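Putative aminooxidase (Propionibacterium acnes, PDB 2BA9) probably uses a bound FAD cofactor to isomerise polyunsaturated fatty acids, yielding conjugated linoleic acid. Local coordinates at residues L86-Y98 with I294-R306. Sequence-based numbering, arbitrary orientation.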
loop_
_atom_site.group_PDB
_atom_site.type_symbol
_atom_site.label_atom_id
_atom_site.label_comp_id
_atom_site.label_asym_id
_atom_site.label_seq_id
_atom_site.Cartn_x
_atom_site.Cartn_y
_atom_site.Cartn_z
ATOM N N LEU A 86 13.244 4.560 13.499
ATOM C CA LEU A 86 12.492 3.336 13.763
ATOM C C LEU A 86 13.387 2.264 14.381
ATOM O O LEU A 86 14.537 2.121 14.022
ATOM C CB LEU A 86 11.870 2.815 12.471
ATOM C CG LEU A 86 10.620 3.595 12.072
ATOM C CD1 LEU A 86 10.331 3.383 10.623
ATOM C CD2 LEU A 86 9.430 3.206 12.944
ATOM N N ARG A 87 12.852 1.543 15.355
ATOM C CA ARG A 87 13.513 0.347 15.870
ATOM C C ARG A 87 12.478 -0.576 16.473
ATOM O O ARG A 87 11.374 -0.147 16.800
ATOM C CB ARG A 87 14.679 0.654 16.843
ATOM C CG ARG A 87 14.957 2.138 17.219
ATOM C CD ARG A 87 16.466 2.498 17.365
ATOM N NE ARG A 87 17.359 1.414 17.797
ATOM C CZ ARG A 87 18.681 1.538 17.980
ATOM N NH1 ARG A 87 19.297 2.711 17.785
ATOM N NH2 ARG A 87 19.399 0.481 18.369
ATOM N N ARG A 88 12.833 -1.847 16.592
ATOM C CA ARG A 88 11.846 -2.875 16.890
ATOM C C ARG A 88 12.421 -4.005 17.732
ATOM O O ARG A 88 13.629 -4.189 17.828
ATOM C CB ARG A 88 11.217 -3.425 15.589
ATOM C CG ARG A 88 12.055 -4.439 14.784
ATOM C CD ARG A 88 13.401 -3.886 14.279
ATOM N NE ARG A 88 14.142 -4.909 13.537
ATOM C CZ ARG A 88 14.872 -5.873 14.102
ATOM N NH1 ARG A 88 15.499 -6.757 13.330
ATOM N NH2 ARG A 88 14.980 -5.967 15.431
ATOM N N GLU A 89 11.526 -4.741 18.359
ATOM C CA GLU A 89 11.868 -6.016 18.964
ATOM C C GLU A 89 10.882 -7.076 18.453
ATOM O O GLU A 89 9.920 -6.764 17.735
ATOM C CB GLU A 89 11.851 -5.915 20.486
ATOM C CG GLU A 89 10.461 -5.841 21.095
ATOM C CD GLU A 89 10.465 -5.424 22.556
ATOM O OE1 GLU A 89 11.546 -5.394 23.182
ATOM O OE2 GLU A 89 9.369 -5.115 23.080
ATOM N N PHE A 90 11.132 -8.322 18.833
ATOM C CA PHE A 90 10.309 -9.433 18.400
ATOM C C PHE A 90 9.719 -10.128 19.594
ATOM O O PHE A 90 10.415 -10.389 20.569
ATOM C CB PHE A 90 11.113 -10.397 17.525
ATOM C CG PHE A 90 11.307 -9.890 16.132
ATOM C CD1 PHE A 90 10.296 -10.022 15.195
ATOM C CD2 PHE A 90 12.488 -9.238 15.766
ATOM C CE1 PHE A 90 10.449 -9.527 13.898
ATOM C CE2 PHE A 90 12.664 -8.749 14.470
ATOM C CZ PHE A 90 11.638 -8.887 13.535
ATOM N N LEU A 91 8.416 -10.398 19.493
ATOM C CA LEU A 91 7.603 -10.946 20.560
ATOM C C LEU A 91 6.959 -12.235 20.092
ATOM O O LEU A 91 6.599 -12.363 18.928
ATOM C CB LEU A 91 6.451 -9.993 20.910
ATOM C CG LEU A 91 6.780 -8.574 21.360
ATOM C CD1 LEU A 91 5.489 -7.852 21.639
ATOM C CD2 LEU A 91 7.707 -8.596 22.574
ATOM N N HIS A 92 6.801 -13.169 21.016
ATOM C CA HIS A 92 5.971 -14.340 20.793
ATOM C C HIS A 92 4.528 -13.952 21.085
ATOM O O HIS A 92 4.242 -12.882 21.626
ATOM C CB HIS A 92 6.431 -15.523 21.661
ATOM C CG HIS A 92 7.670 -16.193 21.155
ATOM N ND1 HIS A 92 7.714 -16.851 19.946
ATOM C CD2 HIS A 92 8.902 -16.325 21.700
ATOM C CE1 HIS A 92 8.925 -17.343 19.759
ATOM N NE2 HIS A 92 9.668 -17.033 20.806
ATOM N N GLU A 93 3.605 -14.824 20.708
ATOM C CA GLU A 93 2.198 -14.527 20.890
ATOM C C GLU A 93 1.794 -14.391 22.357
ATOM O O GLU A 93 0.726 -13.850 22.638
ATOM C CB GLU A 93 1.333 -15.578 20.212
ATOM C CG GLU A 93 1.419 -16.964 20.805
ATOM C CD GLU A 93 0.650 -17.931 19.966
ATOM O OE1 GLU A 93 -0.215 -18.634 20.501
ATOM O OE2 GLU A 93 0.889 -17.941 18.747
ATOM N N ASP A 94 2.638 -14.878 23.270
ATOM C CA ASP A 94 2.420 -14.719 24.713
ATOM C C ASP A 94 3.156 -13.516 25.317
ATOM O O ASP A 94 3.176 -13.347 26.541
ATOM C CB ASP A 94 2.847 -15.993 25.455
ATOM C CG ASP A 94 4.360 -16.186 25.477
ATOM O OD1 ASP A 94 5.093 -15.309 24.955
ATOM O OD2 ASP A 94 4.812 -17.232 26.009
ATOM N N GLY A 95 3.781 -12.695 24.480
ATOM C CA GLY A 95 4.462 -11.492 24.962
ATOM C C GLY A 95 5.938 -11.633 25.313
ATOM O O GLY A 95 6.573 -10.642 25.698
ATOM N N GLU A 96 6.486 -12.836 25.158
ATOM C CA GLU A 96 7.911 -13.077 25.389
ATOM C C GLU A 96 8.794 -12.451 24.293
ATOM O O GLU A 96 8.599 -12.683 23.095
ATOM C CB GLU A 96 8.173 -14.570 25.477
ATOM C CG GLU A 96 9.520 -14.930 26.073
ATOM C CD GLU A 96 9.792 -16.390 25.959
ATOM O OE1 GLU A 96 9.865 -16.891 24.809
ATOM O OE2 GLU A 96 9.893 -17.036 27.015
ATOM N N ILE A 97 9.744 -11.635 24.732
ATOM C CA ILE A 97 10.731 -11.020 23.855
ATOM C C ILE A 97 11.747 -12.086 23.458
ATOM O O ILE A 97 12.204 -12.878 24.301
ATOM C CB ILE A 97 11.475 -9.841 24.556
ATOM C CG1 ILE A 97 10.515 -8.687 24.863
ATOM C CG2 ILE A 97 12.629 -9.342 23.703
ATOM C CD1 ILE A 97 10.929 -7.826 26.068
ATOM N N TYR A 98 12.076 -12.126 22.175
ATOM C CA TYR A 98 13.123 -12.991 21.694
ATOM C C TYR A 98 13.773 -12.382 20.479
ATOM O O TYR A 98 13.185 -11.503 19.835
ATOM C CB TYR A 98 12.580 -14.379 21.360
ATOM C CG TYR A 98 11.737 -14.483 20.098
ATOM C CD1 TYR A 98 12.177 -15.219 19.009
ATOM C CD2 TYR A 98 10.484 -13.876 20.016
ATOM C CE1 TYR A 98 11.403 -15.339 17.859
ATOM C CE2 TYR A 98 9.707 -13.993 18.880
ATOM C CZ TYR A 98 10.167 -14.728 17.804
ATOM O OH TYR A 98 9.383 -14.842 16.670
ATOM N N ILE A 294 10.053 0.677 22.690
ATOM C CA ILE A 294 10.432 0.239 21.352
ATOM C C ILE A 294 9.194 -0.375 20.661
ATOM O O ILE A 294 8.262 -0.799 21.345
ATOM C CB ILE A 294 11.586 -0.789 21.437
ATOM C CG1 ILE A 294 12.257 -0.965 20.074
ATOM C CG2 ILE A 294 11.090 -2.138 22.013
ATOM C CD1 ILE A 294 13.595 -1.715 20.171
ATOM N N SER A 295 9.171 -0.392 19.325
ATOM C CA SER A 295 8.073 -1.052 18.577
ATOM C C SER A 295 8.217 -2.578 18.677
ATOM O O SER A 295 9.287 -3.089 18.950
ATOM C CB SER A 295 8.043 -0.615 17.105
ATOM O OG SER A 295 7.713 0.760 16.968
ATOM N N GLY A 296 7.139 -3.309 18.459
ATOM C CA GLY A 296 7.208 -4.768 18.549
ATOM C C GLY A 296 6.504 -5.492 17.422
ATOM O O GLY A 296 5.405 -5.100 17.028
ATOM N N TYR A 297 7.149 -6.546 16.918
ATOM C CA TYR A 297 6.583 -7.446 15.908
ATOM C C TYR A 297 6.255 -8.799 16.530
ATOM O O TYR A 297 6.874 -9.223 17.520
ATOM C CB TYR A 297 7.559 -7.675 14.750
ATOM C CG TYR A 297 7.673 -6.511 13.778
ATOM C CD1 TYR A 297 7.199 -6.602 12.476
ATOM C CD2 TYR A 297 8.261 -5.319 14.176
ATOM C CE1 TYR A 297 7.326 -5.518 11.590
ATOM C CE2 TYR A 297 8.381 -4.250 13.319
ATOM C CZ TYR A 297 7.907 -4.346 12.029
ATOM O OH TYR A 297 8.038 -3.250 11.194
ATOM N N VAL A 298 5.278 -9.478 15.934
ATOM C CA VAL A 298 4.789 -10.746 16.464
ATOM C C VAL A 298 4.603 -11.747 15.333
ATOM O O VAL A 298 3.472 -11.951 14.836
ATOM C CB VAL A 298 3.493 -10.575 17.289
ATOM C CG1 VAL A 298 3.221 -11.817 18.152
ATOM C CG2 VAL A 298 3.586 -9.366 18.182
ATOM N N PRO A 299 5.721 -12.360 14.892
ATOM C CA PRO A 299 5.660 -13.385 13.850
ATOM C C PRO A 299 4.647 -14.471 14.157
ATOM O O PRO A 299 3.922 -14.890 13.274
ATOM C CB PRO A 299 7.081 -13.949 13.832
ATOM C CG PRO A 299 7.926 -12.811 14.316
ATOM C CD PRO A 299 7.113 -12.090 15.318
ATOM N N ASP A 300 4.584 -14.907 15.409
ATOM C CA ASP A 300 3.573 -15.881 15.827
ATOM C C ASP A 300 2.174 -15.526 15.328
ATOM O O ASP A 300 1.416 -16.419 14.931
ATOM C CB ASP A 300 3.536 -16.027 17.362
ATOM C CG ASP A 300 4.662 -16.886 17.897
ATOM O OD1 ASP A 300 5.362 -17.572 17.106
ATOM O OD2 ASP A 300 4.851 -16.884 19.124
ATOM N N ASN A 301 1.845 -14.225 15.375
ATOM C CA ASN A 301 0.492 -13.714 15.068
ATOM C C ASN A 301 0.292 -13.352 13.589
ATOM O O ASN A 301 -0.788 -12.903 13.212
ATOM C CB ASN A 301 0.136 -12.514 15.963
ATOM C CG ASN A 301 -0.240 -12.921 17.391
ATOM O OD1 ASN A 301 -0.390 -14.104 17.701
ATOM N ND2 ASN A 301 -0.439 -11.929 18.257
ATOM N N MET A 302 1.320 -13.609 12.774
ATOM C CA MET A 302 1.270 -13.447 11.312
ATOM C C MET A 302 0.919 -14.749 10.564
ATOM O O MET A 302 0.802 -14.755 9.339
ATOM C CB MET A 302 2.624 -12.948 10.811
ATOM C CG MET A 302 3.030 -11.605 11.344
ATOM S SD MET A 302 4.728 -11.226 10.879
ATOM C CE MET A 302 5.194 -10.021 12.151
ATOM N N ARG A 303 0.809 -15.848 11.307
ATOM C CA ARG A 303 0.253 -17.098 10.825
ATOM C C ARG A 303 -1.241 -16.934 10.532
ATOM O O ARG A 303 -1.955 -16.308 11.323
ATOM C CB ARG A 303 0.344 -18.159 11.914
ATOM C CG ARG A 303 1.719 -18.608 12.274
ATOM C CD ARG A 303 1.664 -19.883 13.124
ATOM N NE ARG A 303 1.594 -19.609 14.566
ATOM C CZ ARG A 303 0.616 -19.989 15.388
ATOM N NH1 ARG A 303 -0.425 -20.687 14.953
ATOM N NH2 ARG A 303 0.698 -19.684 16.673
ATOM N N PRO A 304 -1.740 -17.547 9.446
ATOM C CA PRO A 304 -3.175 -17.522 9.118
ATOM C C PRO A 304 -4.055 -18.044 10.254
ATOM O O PRO A 304 -5.172 -17.577 10.453
ATOM C CB PRO A 304 -3.258 -18.452 7.908
ATOM C CG PRO A 304 -1.919 -18.361 7.285
ATOM C CD PRO A 304 -0.983 -18.311 8.443
ATOM N N GLU A 305 -3.515 -19.006 11.001
ATOM C CA GLU A 305 -4.147 -19.570 12.181
ATOM C C GLU A 305 -4.350 -18.523 13.271
ATOM O O GLU A 305 -5.149 -18.723 14.190
ATOM C CB GLU A 305 -3.261 -20.697 12.727
ATOM C CG GLU A 305 -3.191 -21.937 11.841
ATOM C CD GLU A 305 -2.138 -21.908 10.727
ATOM O OE1 GLU A 305 -1.310 -20.969 10.635
ATOM O OE2 GLU A 305 -2.146 -22.867 9.928
ATOM N N ARG A 306 -3.621 -17.413 13.177
ATOM C CA ARG A 306 -3.715 -16.328 14.150
ATOM C C ARG A 306 -4.352 -15.040 13.596
ATOM O O ARG A 306 -4.254 -13.973 14.214
ATOM C CB ARG A 306 -2.316 -16.042 14.712
ATOM C CG ARG A 306 -1.738 -17.174 15.542
ATOM C CD ARG A 306 -2.491 -17.413 16.860
ATOM N NE ARG A 306 -2.226 -16.366 17.845
ATOM C CZ ARG A 306 -2.705 -16.360 19.085
ATOM N NH1 ARG A 306 -3.451 -17.363 19.523
ATOM N NH2 ARG A 306 -2.422 -15.353 19.902
HETATM O O HOH W 1 9.941 2.419 16.322
HETATM O O HOH W 2 7.798 -2.984 22.897
HETATM O O HOH W 3 -1.295 -12.900 21.061
HETATM O O HOH W 4 -1.334 -20.667 19.309
#
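Strands 88-91 and 295-297 pair in parallel near one margin of the mixed sheet of this amine-oxidase-family flavoprotein, with R88 beside S295, E89 beside G296 and F90 beside Y297. Both backbone polar atoms of E89 are used: its N donates to S295 O (2.8 Å), and its O accepts a nearly straight bond from Y297 N (2.9 Å, 169° at the hydrogen). L91 N continues the ladder to Y297 O.

On the face carrying R88, F90 and Y297, the F90 ring comes obliquely against the start of the tyrosine side chain, its CE1 3.5 Å from Y297 CB, with the two ring planes turned 43° apart. R88 CB and CG flank the CD2-CE2 side of the Y297 ring. P299 CG comes beside F90 CD1 and touches Y98 OH at 3.4 Å; Y98 lies on the short, weakly bonded outermost strand 97-98, whose Y98 N bonds to F90 O. Beyond strand 295-297 the sheet continues antiparallel into strand 310-315. The other face has the E89 carboxylate against I294 CG2, and a water bridges E89 OE2 to I294 O.

Past the strands, a type I turn from H92 to G95 is held to the loop after V298. D300 OD2 takes two bonds there, from E93 N through its anti lone pair (2.9 Å) and from H92 ND1, which approaches from above the carboxylate plane while the oxygen stays near the imidazole plane. The E93 chain, extended beyond CG, carries OE2 to R303 NH2 in a 2.7 Å salt bridge, the carboxylate and guanidinium planes nearly coplanar. Its carboxylate also stacks over one face of the R306 guanidinium, 17° from parallel, while R306 NE and NH2 both grip N301 OD1 side-on.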